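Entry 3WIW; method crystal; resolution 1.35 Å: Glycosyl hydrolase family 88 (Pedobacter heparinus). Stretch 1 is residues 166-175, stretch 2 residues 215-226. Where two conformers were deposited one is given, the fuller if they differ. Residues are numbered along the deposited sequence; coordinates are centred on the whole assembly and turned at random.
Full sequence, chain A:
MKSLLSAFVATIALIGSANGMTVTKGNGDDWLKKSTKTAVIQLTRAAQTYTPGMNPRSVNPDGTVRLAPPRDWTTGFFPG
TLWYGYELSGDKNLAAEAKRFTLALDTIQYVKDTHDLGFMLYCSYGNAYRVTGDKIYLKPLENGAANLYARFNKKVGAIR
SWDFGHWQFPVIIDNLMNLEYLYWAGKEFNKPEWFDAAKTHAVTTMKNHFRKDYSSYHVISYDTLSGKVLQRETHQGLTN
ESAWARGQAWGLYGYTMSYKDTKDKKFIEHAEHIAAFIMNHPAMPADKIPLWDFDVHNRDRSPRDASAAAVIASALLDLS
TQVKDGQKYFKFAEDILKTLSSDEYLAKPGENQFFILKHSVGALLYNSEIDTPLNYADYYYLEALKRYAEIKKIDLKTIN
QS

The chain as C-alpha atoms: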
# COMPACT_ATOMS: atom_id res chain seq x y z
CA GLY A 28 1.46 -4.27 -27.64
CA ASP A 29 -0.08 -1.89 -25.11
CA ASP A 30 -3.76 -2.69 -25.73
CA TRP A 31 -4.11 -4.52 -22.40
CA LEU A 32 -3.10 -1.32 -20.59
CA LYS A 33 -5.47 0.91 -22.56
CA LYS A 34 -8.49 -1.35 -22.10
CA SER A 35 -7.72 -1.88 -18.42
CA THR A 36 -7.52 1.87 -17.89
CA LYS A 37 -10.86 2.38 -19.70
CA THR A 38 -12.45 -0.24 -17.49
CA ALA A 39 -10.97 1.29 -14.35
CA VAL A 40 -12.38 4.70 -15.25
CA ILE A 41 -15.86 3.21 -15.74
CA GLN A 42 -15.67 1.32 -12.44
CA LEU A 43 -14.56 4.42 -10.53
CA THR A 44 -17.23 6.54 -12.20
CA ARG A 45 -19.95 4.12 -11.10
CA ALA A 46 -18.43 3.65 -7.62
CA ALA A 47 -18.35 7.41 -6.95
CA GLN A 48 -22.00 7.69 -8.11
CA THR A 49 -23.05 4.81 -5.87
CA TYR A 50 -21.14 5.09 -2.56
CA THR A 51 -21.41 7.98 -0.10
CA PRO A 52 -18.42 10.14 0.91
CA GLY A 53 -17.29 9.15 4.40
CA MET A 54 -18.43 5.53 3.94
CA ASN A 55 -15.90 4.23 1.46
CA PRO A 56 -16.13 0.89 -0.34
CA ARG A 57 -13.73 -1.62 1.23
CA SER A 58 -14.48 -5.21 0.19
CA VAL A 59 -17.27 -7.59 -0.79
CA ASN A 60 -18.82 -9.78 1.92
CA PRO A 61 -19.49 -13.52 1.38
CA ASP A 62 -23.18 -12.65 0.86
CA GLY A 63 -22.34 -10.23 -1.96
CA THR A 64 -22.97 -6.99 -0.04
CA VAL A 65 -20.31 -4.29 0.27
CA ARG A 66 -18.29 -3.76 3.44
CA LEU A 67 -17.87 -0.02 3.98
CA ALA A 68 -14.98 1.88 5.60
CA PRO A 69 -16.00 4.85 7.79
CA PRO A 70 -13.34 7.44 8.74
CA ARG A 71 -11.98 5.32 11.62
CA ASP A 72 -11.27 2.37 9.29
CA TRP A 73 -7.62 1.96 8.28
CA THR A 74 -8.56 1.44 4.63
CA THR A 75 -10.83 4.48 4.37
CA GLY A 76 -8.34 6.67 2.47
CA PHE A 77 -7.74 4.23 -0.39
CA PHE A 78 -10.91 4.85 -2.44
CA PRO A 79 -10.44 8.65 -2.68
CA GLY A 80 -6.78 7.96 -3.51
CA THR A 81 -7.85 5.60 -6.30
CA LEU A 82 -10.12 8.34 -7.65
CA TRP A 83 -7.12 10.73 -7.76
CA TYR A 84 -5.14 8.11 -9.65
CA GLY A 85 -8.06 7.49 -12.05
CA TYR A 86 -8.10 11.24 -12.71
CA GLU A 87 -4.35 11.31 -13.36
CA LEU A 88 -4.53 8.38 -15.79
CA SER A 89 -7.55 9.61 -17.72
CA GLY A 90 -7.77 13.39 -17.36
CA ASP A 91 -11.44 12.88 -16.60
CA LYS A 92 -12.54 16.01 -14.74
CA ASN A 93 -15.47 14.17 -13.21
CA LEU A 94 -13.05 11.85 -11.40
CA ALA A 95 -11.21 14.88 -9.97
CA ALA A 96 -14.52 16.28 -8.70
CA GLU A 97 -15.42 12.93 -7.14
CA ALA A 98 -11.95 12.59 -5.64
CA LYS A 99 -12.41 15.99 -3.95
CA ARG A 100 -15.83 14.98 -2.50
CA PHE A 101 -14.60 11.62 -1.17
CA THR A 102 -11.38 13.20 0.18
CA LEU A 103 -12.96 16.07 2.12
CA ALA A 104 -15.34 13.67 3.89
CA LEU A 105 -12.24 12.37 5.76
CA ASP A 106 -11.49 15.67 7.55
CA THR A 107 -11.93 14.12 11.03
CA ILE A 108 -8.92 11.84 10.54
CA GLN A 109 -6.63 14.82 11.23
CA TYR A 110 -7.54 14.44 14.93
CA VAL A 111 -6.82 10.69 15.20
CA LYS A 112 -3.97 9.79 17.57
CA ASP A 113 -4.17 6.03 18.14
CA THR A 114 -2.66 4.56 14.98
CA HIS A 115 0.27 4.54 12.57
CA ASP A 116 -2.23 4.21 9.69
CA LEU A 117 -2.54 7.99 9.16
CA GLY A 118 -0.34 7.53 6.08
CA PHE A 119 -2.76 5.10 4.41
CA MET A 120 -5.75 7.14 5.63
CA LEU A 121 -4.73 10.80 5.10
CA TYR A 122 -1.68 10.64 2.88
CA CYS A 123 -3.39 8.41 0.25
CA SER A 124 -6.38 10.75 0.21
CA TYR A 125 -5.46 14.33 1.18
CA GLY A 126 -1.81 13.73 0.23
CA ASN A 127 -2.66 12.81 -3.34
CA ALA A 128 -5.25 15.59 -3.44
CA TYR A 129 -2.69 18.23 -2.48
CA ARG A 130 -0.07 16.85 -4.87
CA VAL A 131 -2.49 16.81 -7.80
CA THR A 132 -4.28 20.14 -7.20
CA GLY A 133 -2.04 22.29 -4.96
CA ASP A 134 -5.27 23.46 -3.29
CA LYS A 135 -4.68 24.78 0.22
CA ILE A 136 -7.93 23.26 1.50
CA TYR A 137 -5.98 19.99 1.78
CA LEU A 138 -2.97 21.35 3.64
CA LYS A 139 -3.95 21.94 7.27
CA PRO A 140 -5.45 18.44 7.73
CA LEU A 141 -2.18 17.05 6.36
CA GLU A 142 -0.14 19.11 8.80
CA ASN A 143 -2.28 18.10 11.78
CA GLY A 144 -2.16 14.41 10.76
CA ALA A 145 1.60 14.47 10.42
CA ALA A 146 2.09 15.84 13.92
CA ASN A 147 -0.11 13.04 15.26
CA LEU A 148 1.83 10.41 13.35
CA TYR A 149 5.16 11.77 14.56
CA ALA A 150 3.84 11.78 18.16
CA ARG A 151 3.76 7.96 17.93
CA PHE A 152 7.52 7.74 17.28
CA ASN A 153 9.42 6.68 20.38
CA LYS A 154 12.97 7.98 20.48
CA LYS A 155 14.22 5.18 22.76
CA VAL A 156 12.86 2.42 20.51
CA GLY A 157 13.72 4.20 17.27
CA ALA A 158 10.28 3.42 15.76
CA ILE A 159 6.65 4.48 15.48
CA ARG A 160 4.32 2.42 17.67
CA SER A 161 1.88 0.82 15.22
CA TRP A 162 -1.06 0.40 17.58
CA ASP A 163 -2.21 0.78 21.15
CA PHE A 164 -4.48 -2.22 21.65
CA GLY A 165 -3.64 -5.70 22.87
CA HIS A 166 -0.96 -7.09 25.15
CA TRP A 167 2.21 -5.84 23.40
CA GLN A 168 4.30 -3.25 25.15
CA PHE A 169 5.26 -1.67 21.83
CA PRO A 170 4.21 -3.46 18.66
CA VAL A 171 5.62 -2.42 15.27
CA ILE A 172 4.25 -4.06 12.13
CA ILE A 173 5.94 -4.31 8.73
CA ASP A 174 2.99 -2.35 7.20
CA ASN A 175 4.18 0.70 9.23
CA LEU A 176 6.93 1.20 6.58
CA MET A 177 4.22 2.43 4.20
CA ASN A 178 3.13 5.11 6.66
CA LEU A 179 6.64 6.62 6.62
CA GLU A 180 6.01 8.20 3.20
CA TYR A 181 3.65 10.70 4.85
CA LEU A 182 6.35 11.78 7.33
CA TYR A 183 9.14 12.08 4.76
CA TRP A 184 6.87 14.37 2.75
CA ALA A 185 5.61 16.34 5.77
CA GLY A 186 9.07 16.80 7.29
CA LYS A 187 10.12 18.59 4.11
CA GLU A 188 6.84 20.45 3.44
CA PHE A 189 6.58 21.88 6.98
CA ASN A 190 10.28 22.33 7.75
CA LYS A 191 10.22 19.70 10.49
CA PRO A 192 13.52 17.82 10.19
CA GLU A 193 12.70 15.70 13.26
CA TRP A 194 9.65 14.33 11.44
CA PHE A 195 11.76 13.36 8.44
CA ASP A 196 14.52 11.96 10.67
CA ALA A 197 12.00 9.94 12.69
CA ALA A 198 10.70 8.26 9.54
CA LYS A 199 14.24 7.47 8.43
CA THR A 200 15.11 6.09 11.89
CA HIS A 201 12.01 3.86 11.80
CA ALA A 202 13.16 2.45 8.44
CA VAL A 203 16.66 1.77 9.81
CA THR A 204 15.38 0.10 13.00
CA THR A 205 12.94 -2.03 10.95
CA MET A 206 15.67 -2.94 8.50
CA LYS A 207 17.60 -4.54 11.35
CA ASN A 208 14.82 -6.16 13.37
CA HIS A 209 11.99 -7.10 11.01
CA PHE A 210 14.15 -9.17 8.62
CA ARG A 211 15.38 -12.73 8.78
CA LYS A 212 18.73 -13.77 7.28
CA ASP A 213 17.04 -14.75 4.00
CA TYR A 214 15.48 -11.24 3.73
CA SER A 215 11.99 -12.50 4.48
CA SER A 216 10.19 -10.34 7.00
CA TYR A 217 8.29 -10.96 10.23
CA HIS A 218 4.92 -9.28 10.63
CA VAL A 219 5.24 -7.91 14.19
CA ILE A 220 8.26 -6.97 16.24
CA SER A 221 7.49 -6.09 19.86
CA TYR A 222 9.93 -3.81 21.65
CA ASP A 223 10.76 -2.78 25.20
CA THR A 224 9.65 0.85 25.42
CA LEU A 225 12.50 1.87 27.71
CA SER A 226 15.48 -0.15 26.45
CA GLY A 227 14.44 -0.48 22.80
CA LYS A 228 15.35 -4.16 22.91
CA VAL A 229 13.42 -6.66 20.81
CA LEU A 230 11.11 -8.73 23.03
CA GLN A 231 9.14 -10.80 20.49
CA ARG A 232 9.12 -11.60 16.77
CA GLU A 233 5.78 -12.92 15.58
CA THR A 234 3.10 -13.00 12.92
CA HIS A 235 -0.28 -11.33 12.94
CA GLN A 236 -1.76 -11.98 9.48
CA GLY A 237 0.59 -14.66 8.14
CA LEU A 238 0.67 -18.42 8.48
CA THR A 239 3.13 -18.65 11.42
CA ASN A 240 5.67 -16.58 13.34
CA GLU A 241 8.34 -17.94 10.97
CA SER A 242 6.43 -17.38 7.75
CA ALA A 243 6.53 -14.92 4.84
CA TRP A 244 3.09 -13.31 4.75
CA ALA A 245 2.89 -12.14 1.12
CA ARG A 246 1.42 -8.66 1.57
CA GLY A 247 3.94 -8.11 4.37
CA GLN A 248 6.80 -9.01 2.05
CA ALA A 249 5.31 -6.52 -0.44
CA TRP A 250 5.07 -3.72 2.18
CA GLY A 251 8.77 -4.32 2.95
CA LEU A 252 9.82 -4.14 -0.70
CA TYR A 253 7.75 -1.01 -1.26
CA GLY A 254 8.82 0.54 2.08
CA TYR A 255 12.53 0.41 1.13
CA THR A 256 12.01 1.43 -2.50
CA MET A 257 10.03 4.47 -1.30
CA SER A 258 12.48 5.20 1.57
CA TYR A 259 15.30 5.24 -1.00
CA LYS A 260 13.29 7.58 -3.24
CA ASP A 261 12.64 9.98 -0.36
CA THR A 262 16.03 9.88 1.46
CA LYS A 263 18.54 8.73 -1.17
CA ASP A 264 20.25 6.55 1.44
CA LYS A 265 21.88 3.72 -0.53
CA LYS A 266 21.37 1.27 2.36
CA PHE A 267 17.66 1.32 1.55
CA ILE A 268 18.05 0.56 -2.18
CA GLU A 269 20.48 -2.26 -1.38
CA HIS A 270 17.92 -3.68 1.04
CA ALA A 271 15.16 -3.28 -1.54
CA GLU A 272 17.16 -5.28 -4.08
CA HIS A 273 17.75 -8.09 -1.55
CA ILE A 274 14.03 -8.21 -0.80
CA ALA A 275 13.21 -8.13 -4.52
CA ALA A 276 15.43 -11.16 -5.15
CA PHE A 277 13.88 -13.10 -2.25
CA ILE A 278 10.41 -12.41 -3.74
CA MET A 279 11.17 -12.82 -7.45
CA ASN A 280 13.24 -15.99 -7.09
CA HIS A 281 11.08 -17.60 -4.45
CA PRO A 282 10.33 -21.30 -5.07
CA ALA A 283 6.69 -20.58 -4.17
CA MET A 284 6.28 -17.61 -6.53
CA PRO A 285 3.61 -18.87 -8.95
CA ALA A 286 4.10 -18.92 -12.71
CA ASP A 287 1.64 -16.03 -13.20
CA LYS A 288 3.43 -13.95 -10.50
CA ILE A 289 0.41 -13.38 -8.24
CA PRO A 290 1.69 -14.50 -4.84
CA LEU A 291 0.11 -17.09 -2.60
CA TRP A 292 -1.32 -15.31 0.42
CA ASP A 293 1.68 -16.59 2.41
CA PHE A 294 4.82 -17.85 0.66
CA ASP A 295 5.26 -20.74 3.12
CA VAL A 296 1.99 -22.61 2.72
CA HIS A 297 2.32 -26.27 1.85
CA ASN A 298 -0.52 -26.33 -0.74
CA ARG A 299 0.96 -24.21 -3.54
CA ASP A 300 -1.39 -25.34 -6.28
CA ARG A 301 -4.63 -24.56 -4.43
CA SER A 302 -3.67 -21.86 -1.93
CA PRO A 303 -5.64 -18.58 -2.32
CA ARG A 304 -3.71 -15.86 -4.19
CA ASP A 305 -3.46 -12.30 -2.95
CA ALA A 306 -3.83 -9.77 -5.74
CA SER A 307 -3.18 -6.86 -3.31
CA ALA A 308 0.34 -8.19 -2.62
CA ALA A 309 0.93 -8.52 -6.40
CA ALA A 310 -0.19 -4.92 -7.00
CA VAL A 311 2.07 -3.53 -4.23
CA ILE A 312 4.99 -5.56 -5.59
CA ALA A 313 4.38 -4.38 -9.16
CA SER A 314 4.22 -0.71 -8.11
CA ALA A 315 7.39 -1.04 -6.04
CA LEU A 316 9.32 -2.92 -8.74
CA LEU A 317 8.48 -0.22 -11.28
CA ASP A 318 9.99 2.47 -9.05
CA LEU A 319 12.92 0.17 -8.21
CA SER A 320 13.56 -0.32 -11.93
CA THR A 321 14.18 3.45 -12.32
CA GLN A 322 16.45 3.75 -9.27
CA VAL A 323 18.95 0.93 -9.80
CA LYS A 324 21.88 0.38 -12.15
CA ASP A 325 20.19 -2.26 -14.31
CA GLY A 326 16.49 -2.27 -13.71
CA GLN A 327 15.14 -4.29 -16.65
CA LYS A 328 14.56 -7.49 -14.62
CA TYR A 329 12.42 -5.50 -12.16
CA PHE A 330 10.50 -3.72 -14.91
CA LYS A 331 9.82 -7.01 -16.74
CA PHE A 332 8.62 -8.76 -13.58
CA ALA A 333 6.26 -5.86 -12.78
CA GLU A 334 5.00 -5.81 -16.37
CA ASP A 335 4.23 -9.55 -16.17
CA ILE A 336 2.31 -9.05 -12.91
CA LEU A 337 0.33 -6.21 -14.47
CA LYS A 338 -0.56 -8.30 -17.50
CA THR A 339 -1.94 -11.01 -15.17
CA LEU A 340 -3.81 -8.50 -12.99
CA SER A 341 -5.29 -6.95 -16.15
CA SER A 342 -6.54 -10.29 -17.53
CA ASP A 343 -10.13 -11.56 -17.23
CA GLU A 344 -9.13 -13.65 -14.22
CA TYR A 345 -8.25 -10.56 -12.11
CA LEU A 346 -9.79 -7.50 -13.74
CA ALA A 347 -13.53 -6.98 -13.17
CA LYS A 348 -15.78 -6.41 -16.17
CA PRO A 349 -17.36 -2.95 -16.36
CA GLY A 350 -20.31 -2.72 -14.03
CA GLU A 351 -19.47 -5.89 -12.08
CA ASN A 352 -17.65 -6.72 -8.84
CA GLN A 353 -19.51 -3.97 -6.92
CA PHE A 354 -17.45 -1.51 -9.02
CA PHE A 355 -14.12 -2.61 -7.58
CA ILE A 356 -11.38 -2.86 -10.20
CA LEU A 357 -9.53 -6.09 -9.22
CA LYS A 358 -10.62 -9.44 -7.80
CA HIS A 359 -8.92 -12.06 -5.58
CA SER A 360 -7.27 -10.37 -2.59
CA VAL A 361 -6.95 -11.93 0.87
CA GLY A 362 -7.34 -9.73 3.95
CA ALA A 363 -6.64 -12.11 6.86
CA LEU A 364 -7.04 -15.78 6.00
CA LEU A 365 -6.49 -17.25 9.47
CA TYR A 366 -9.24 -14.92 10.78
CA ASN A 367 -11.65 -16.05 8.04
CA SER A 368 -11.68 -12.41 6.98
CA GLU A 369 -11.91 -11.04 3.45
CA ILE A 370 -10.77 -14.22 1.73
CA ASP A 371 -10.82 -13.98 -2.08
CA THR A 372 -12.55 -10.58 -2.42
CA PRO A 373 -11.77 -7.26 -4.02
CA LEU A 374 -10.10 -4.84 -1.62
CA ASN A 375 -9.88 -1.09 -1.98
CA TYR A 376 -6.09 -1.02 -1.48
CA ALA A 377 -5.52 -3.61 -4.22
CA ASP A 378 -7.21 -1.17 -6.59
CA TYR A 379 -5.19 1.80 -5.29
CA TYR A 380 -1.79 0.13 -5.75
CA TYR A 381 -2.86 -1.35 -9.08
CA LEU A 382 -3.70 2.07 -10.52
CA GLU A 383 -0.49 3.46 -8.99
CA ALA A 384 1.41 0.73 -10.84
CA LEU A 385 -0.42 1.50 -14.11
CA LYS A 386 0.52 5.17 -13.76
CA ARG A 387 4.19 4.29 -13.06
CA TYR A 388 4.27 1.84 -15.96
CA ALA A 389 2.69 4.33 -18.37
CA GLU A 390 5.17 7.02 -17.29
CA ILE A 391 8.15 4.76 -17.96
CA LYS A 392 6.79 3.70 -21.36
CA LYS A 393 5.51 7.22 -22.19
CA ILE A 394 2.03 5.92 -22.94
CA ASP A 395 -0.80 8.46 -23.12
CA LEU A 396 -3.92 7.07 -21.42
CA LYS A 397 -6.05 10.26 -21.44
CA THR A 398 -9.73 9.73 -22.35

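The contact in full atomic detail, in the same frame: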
# COMPACT_ATOMS: atom_id res chain seq x y z
N HIS A 166 -1.88 -6.85 24.04
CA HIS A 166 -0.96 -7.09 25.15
C HIS A 166 0.46 -6.55 24.93
O HIS A 166 1.21 -6.40 25.90
CB HIS A 166 -0.85 -8.59 25.39
CG HIS A 166 -0.18 -9.32 24.28
ND1 HIS A 166 -0.86 -9.79 23.18
CD2 HIS A 166 1.13 -9.63 24.07
CE1 HIS A 166 -0.02 -10.37 22.35
NE2 HIS A 166 1.20 -10.28 22.86
N TRP A 167 0.83 -6.27 23.68
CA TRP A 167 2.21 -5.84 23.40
C TRP A 167 2.54 -4.54 24.09
O TRP A 167 1.72 -3.62 24.14
CB TRP A 167 2.48 -5.65 21.91
CG TRP A 167 2.08 -6.79 21.06
CD1 TRP A 167 2.88 -7.79 20.60
CD2 TRP A 167 0.78 -7.02 20.52
NE1 TRP A 167 2.15 -8.65 19.81
CE2 TRP A 167 0.85 -8.19 19.75
CE3 TRP A 167 -0.44 -6.36 20.63
CZ2 TRP A 167 -0.25 -8.71 19.09
CZ3 TRP A 167 -1.53 -6.87 19.98
CH2 TRP A 167 -1.43 -8.04 19.21
N GLN A 168 3.76 -4.47 24.58
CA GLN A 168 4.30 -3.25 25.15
C GLN A 168 4.47 -2.19 24.06
O GLN A 168 4.17 -1.01 24.26
CB GLN A 168 5.64 -3.61 25.78
CG GLN A 168 6.41 -2.45 26.27
CD GLN A 168 7.52 -2.84 27.22
OE1 GLN A 168 8.43 -2.05 27.46
NE2 GLN A 168 7.45 -4.05 27.76
N PHE A 169 4.94 -2.61 22.90
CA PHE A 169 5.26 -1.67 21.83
C PHE A 169 5.36 -2.43 20.52
O PHE A 169 6.45 -2.79 20.10
CB PHE A 169 6.56 -0.92 22.16
CG PHE A 169 6.79 0.32 21.34
CD1 PHE A 169 7.27 0.24 20.04
CD2 PHE A 169 6.54 1.58 21.88
CE1 PHE A 169 7.49 1.38 19.28
CE2 PHE A 169 6.75 2.74 21.11
CZ PHE A 169 7.23 2.64 19.82
N PRO A 170 4.22 -2.68 19.89
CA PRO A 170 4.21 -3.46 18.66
C PRO A 170 4.49 -2.59 17.44
O PRO A 170 3.92 -1.49 17.32
CB PRO A 170 2.78 -4.00 18.60
CG PRO A 170 1.95 -2.90 19.29
CD PRO A 170 2.86 -2.30 20.33
N VAL A 171 5.34 -3.09 16.55
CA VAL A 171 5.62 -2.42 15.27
C VAL A 171 5.40 -3.45 14.16
O VAL A 171 5.98 -4.54 14.18
CB VAL A 171 7.07 -1.91 15.23
CG1 VAL A 171 7.36 -1.22 13.88
CG2 VAL A 171 7.32 -0.93 16.37
N ILE A 172 4.52 -3.13 13.22
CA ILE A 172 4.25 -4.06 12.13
C ILE A 172 4.97 -3.63 10.85
O ILE A 172 5.29 -2.46 10.68
CB ILE A 172 2.72 -4.24 11.89
CG1 ILE A 172 2.02 -2.99 11.31
CG2 ILE A 172 2.06 -4.66 13.20
CD1 ILE A 172 0.49 -3.17 11.17
N ILE A 173 5.23 -4.59 9.97
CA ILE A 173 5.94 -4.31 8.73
C ILE A 173 5.17 -3.25 7.90
O ILE A 173 5.80 -2.42 7.20
CB ILE A 173 6.20 -5.63 7.94
CG1 ILE A 173 7.23 -5.40 6.84
CG2 ILE A 173 4.90 -6.21 7.34
CD1 ILE A 173 8.67 -5.21 7.34
N ASP A 174 3.83 -3.29 7.96
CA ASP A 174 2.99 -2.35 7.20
C ASP A 174 3.32 -0.89 7.55
O ASP A 174 3.08 0.02 6.74
CB ASP A 174 1.49 -2.56 7.48
CG ASP A 174 1.08 -4.03 7.71
OD1 ASP A 174 1.77 -4.80 8.41
OD2 ASP A 174 -0.03 -4.36 7.25
N ASN A 175 3.86 -0.65 8.75
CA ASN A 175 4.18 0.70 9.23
C ASN A 175 5.22 1.36 8.30
O ASN A 175 5.27 2.60 8.24
CB ASN A 175 4.67 0.60 10.69
CG ASN A 175 4.50 1.89 11.53
OD1 ASN A 175 4.19 1.79 12.73
ND2 ASN A 175 4.74 3.07 10.94
N SER A 215 13.41 -12.48 4.14
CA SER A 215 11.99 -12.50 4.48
C SER A 215 11.75 -11.62 5.70
O SER A 215 12.65 -11.38 6.51
CB SER A 215 11.50 -13.93 4.75
OG SER A 215 12.11 -14.50 5.90
N SER A 216 10.52 -11.16 5.84
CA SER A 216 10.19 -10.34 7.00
C SER A 216 9.19 -11.03 7.94
O SER A 216 8.31 -11.78 7.48
CB SER A 216 9.63 -8.96 6.57
OG SER A 216 8.55 -9.09 5.65
N TYR A 217 9.33 -10.73 9.24
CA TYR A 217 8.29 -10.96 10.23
C TYR A 217 7.14 -9.98 10.02
O TYR A 217 7.28 -8.94 9.35
CB TYR A 217 8.84 -10.67 11.64
CG TYR A 217 9.89 -11.66 12.11
CD1 TYR A 217 9.51 -12.89 12.63
CD2 TYR A 217 11.25 -11.37 12.02
CE1 TYR A 217 10.44 -13.80 13.04
CE2 TYR A 217 12.20 -12.27 12.44
CZ TYR A 217 11.79 -13.49 12.95
OH TYR A 217 12.70 -14.41 13.37
N HIS A 218 6.00 -10.27 10.64
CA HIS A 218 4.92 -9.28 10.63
C HIS A 218 5.11 -8.27 11.76
O HIS A 218 5.18 -7.06 11.51
CB HIS A 218 3.55 -9.96 10.68
CG HIS A 218 2.43 -9.04 10.31
ND1 HIS A 218 1.13 -9.46 10.14
CD2 HIS A 218 2.43 -7.70 10.08
CE1 HIS A 218 0.37 -8.42 9.82
NE2 HIS A 218 1.14 -7.35 9.78
N VAL A 219 5.20 -8.76 13.01
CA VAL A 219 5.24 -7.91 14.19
C VAL A 219 6.55 -8.10 14.94
O VAL A 219 6.95 -9.22 15.25
CB VAL A 219 4.11 -8.28 15.17
CG1 VAL A 219 4.05 -7.32 16.37
CG2 VAL A 219 2.81 -8.24 14.46
N ILE A 220 7.21 -6.99 15.23
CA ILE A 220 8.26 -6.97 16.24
C ILE A 220 7.73 -6.18 17.43
O ILE A 220 7.22 -5.06 17.28
CB ILE A 220 9.55 -6.31 15.70
CG1 ILE A 220 10.04 -7.06 14.43
CG2 ILE A 220 10.65 -6.27 16.77
CD1 ILE A 220 10.48 -8.49 14.68
N SER A 221 7.85 -6.77 18.62
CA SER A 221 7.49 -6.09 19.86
C SER A 221 8.75 -5.64 20.57
O SER A 221 9.70 -6.43 20.74
CB SER A 221 6.68 -6.99 20.78
OG SER A 221 6.26 -6.24 21.90
N TYR A 222 8.76 -4.39 21.01
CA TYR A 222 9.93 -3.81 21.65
C TYR A 222 9.69 -3.46 23.11
O TYR A 222 8.55 -3.26 23.54
CB TYR A 222 10.28 -2.52 20.93
CG TYR A 222 10.80 -2.68 19.51
CD1 TYR A 222 12.16 -2.86 19.27
CD2 TYR A 222 9.95 -2.60 18.42
CE1 TYR A 222 12.66 -2.96 17.98
CE2 TYR A 222 10.43 -2.72 17.11
CZ TYR A 222 11.80 -2.90 16.90
OH TYR A 222 12.30 -3.01 15.62
N ASP A 223 10.79 -3.32 23.86
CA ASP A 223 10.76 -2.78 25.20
C ASP A 223 10.78 -1.27 25.05
O ASP A 223 11.68 -0.71 24.42
CB ASP A 223 12.01 -3.23 25.95
CG ASP A 223 12.02 -2.81 27.40
OD1 ASP A 223 12.16 -1.60 27.69
OD2 ASP A 223 11.92 -3.71 28.26
N THR A 224 9.79 -0.59 25.62
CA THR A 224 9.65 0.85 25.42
C THR A 224 10.76 1.69 26.02
O THR A 224 10.98 2.82 25.61
CB THR A 224 8.35 1.41 26.03
OG1 THR A 224 8.39 1.26 27.45
CG2 THR A 224 7.14 0.70 25.47
N LEU A 225 11.44 1.14 27.03
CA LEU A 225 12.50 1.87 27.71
C LEU A 225 13.88 1.56 27.13
O LEU A 225 14.68 2.48 26.87
CB LEU A 225 12.45 1.59 29.21
CG LEU A 225 11.24 2.19 29.93
CD1 LEU A 225 11.25 1.84 31.40
CD2 LEU A 225 11.17 3.70 29.76
N SER A 226 14.16 0.28 26.91
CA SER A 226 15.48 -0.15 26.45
C SER A 226 15.61 -0.22 24.93
O SER A 226 16.72 -0.21 24.39
CB SER A 226 15.84 -1.51 27.04
OG SER A 226 15.10 -2.53 26.41
O HOH W 1 5.69 -7.28 24.38
O HOH W 2 -1.31 -5.97 9.14

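Two short strands, Pro170 to Ile172 and Val219 to Tyr222, run antiparallel, and the contact reads as a small ladder with a polar clamp at each end. Val171 is the hydrogen-bonded rung: its N donates to Ile220 O at 2.8 Å, and Ile220 N returns a bond to Val171 O at 2.9 Å. Pro170, which has no amide hydrogen to give, sits in a non-hydrogen-bonded pair opposite Ser221, where none is called for. The ladder continues outward through Tyr222 N to Phe169 O (3.0 Å) and Ile173 N to His218 O (2.9 Å).

Gln168 covers the most surface and makes the first clamp. Its extended side chain, chi1 and chi2 both t, reaches past the strand end, so that OE1 accepts the backbone N of Thr224 at 2.7 Å; Thr224 OG1 adds a weak bond to Gln168 OE1 at 3.3 Å. A side-chain carbonyl thus takes over where backbone pairing stops. Asp223 OD1 steadies the same bend from within, accepting Leu225 N and Ser226 N, each at 2.9 Å.

His218 makes the second clamp. Its CA-to-CB bond points sideways, but the imidazole comes nearer, and NE2 donates to Asp174 OD1 at 3.0 Å, with the carboxylate oxygen near the ring plane. Asp174 belongs to the type I turn from Ile172 to Asn175, closed by Asn175 N to Ile172 O at 3.0 Å.

Apolar contacts accompany the ladder. At its Gln168 end, Phe169 CB packs against Thr224 CG2 at 3.7 Å; farther in, Val171 CG2 meets the edge of the Tyr222 ring at CE2, also 3.7 Å. On the face shared by Pro170, Ile172, Val219 and Ser221, Ile172 CG2 touches Val219 CG2 at 3.9 Å, while Pro170 CB lies 4.2 Å from Val219 CG1.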